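Acid phosphatase (Bacillus anthracis, PDB 2I33) hydrolyses phosphate monoesters at acid pH as a class C acid phosphatase of the HAD superfamily, with a magnesium ion in its active site. Local coordinates at the interface of chains A and B. Numbering follows the deposited sequence. Chains: chain A/B, Acid phosphatase.

The interface of chains A and B. Residues chain A 22, 25, 29; chain B 217, 222, 226, 242, 245.
Helix 21-29 of chain A lies against helices 221-226 and 235-244 of chain B, and against the loop residue B:Asn245 just after the latter. The two chains are copies of a HAD-superfamily class C acid phosphatase; their interface is two-fold symmetric, so this patch has a twin with the chains exchanged, although the structure alone does not show that the dimer forms in solution.

A:Met22 touches two flat groups. Its sulfur SD sits over the centre of one guanidinium face of B:Arg242, 3.5 Å from CZ, while its methyl CE comes obliquely to the rim of the six-membered part of the B:Trp222 indole, 3.3 Å from CH2. Bends at chi2 (-64°) and chi3 (-84°) let sulfur and methyl serve different partners. The arginine chain, extended from CG to NE, carries its guanidinium out to the sulfur and leaves its aliphatic part beside A:Leu25.

A:Leu25 touches side chains from both chain B helices and B:Asn245. CG stands anti to the backbone N (chi1 -173°), which sends the branched end toward chain B; there CD2 meets B:Leu226 CD1 tip to tip at 3.5 Å and also touches B:Arg242 CG at 3.7 Å, whereas CD1 packs on B:Asn245 CB. The branch point A:Leu25 CG lies in the indole plane at the B:Trp222 edge, 3.9 Å from CZ3.

A:Thr29 ends the helix with both branches engaged. Methyl CG2 approaches the backbone O of B:Asn245, and hydroxyl OG1 donates to A:Leu25 O at 2.8 Å from above the carbonyl plane. The same OG1 contacts a water that reaches B:Trp222 O at 2.8 Å, a polar bridge beside the apolar contacts.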
# COMPACT_ATOMS: atom_id res chain seq x y z
N MET A 22 0.21 6.18 13.46
CA MET A 22 0.84 5.01 12.84
C MET A 22 0.79 5.05 11.32
O MET A 22 1.77 4.73 10.64
CB MET A 22 0.17 3.74 13.35
CG MET A 22 0.56 3.44 14.73
SD MET A 22 2.32 3.08 14.88
CE MET A 22 2.33 1.35 14.46
N LEU A 25 3.39 7.51 10.28
CA LEU A 25 4.72 7.01 10.59
C LEU A 25 5.13 5.95 9.56
O LEU A 25 6.24 5.94 9.07
CB LEU A 25 4.69 6.43 11.99
CG LEU A 25 6.03 6.00 12.55
CD1 LEU A 25 7.02 7.14 12.64
CD2 LEU A 25 5.76 5.44 13.89
N THR A 29 8.29 6.58 7.10
CA THR A 29 9.50 5.87 7.47
C THR A 29 9.60 4.48 6.89
O THR A 29 10.71 3.95 6.82
CB THR A 29 9.72 5.77 9.00
OG1 THR A 29 8.78 4.86 9.55
CG2 THR A 29 9.57 7.13 9.68
N PRO B 217 0.11 -0.88 7.09
CA PRO B 217 0.51 0.22 7.98
C PRO B 217 0.15 -0.04 9.44
O PRO B 217 0.33 0.83 10.26
CB PRO B 217 -0.31 1.39 7.46
CG PRO B 217 -1.56 0.74 6.90
CD PRO B 217 -1.15 -0.59 6.38
N TRP B 222 8.66 -2.46 9.99
CA TRP B 222 8.85 -1.02 9.89
C TRP B 222 8.75 -0.36 11.26
O TRP B 222 9.43 0.60 11.52
CB TRP B 222 7.86 -0.39 8.92
CG TRP B 222 6.47 -0.49 9.36
CD1 TRP B 222 5.59 -1.47 9.08
CD2 TRP B 222 5.76 0.48 10.13
NE1 TRP B 222 4.40 -1.21 9.66
CE2 TRP B 222 4.46 -0.02 10.32
CE3 TRP B 222 6.11 1.70 10.73
CZ2 TRP B 222 3.49 0.68 11.01
CZ3 TRP B 222 5.13 2.40 11.42
CH2 TRP B 222 3.85 1.88 11.57
N LEU B 226 12.04 0.91 14.21
CA LEU B 226 12.06 2.14 14.97
C LEU B 226 12.43 1.90 16.41
O LEU B 226 12.90 2.79 17.06
CB LEU B 226 10.71 2.82 14.92
CG LEU B 226 10.31 3.36 13.55
CD1 LEU B 226 8.85 3.75 13.59
CD2 LEU B 226 11.15 4.54 13.14
N ARG B 242 7.84 7.08 18.36
CA ARG B 242 6.93 7.28 17.24
C ARG B 242 6.89 8.78 16.89
O ARG B 242 7.06 9.14 15.72
CB ARG B 242 5.56 6.75 17.61
CG ARG B 242 5.47 5.26 17.59
CD ARG B 242 4.11 4.84 18.10
NE ARG B 242 3.92 3.40 18.19
CZ ARG B 242 2.74 2.82 18.31
NH1 ARG B 242 1.63 3.55 18.41
NH2 ARG B 242 2.65 1.50 18.31
N ASN B 245 10.09 10.28 15.24
CA ASN B 245 10.37 9.84 13.87
C ASN B 245 9.41 10.38 12.84
O ASN B 245 9.53 10.06 11.67
CB ASN B 245 10.43 8.32 13.80
CG ASN B 245 11.73 7.81 14.25
OD1 ASN B 245 12.67 7.69 13.44
ND2 ASN B 245 11.87 7.61 15.56
O HOH W 1 10.14 2.33 9.44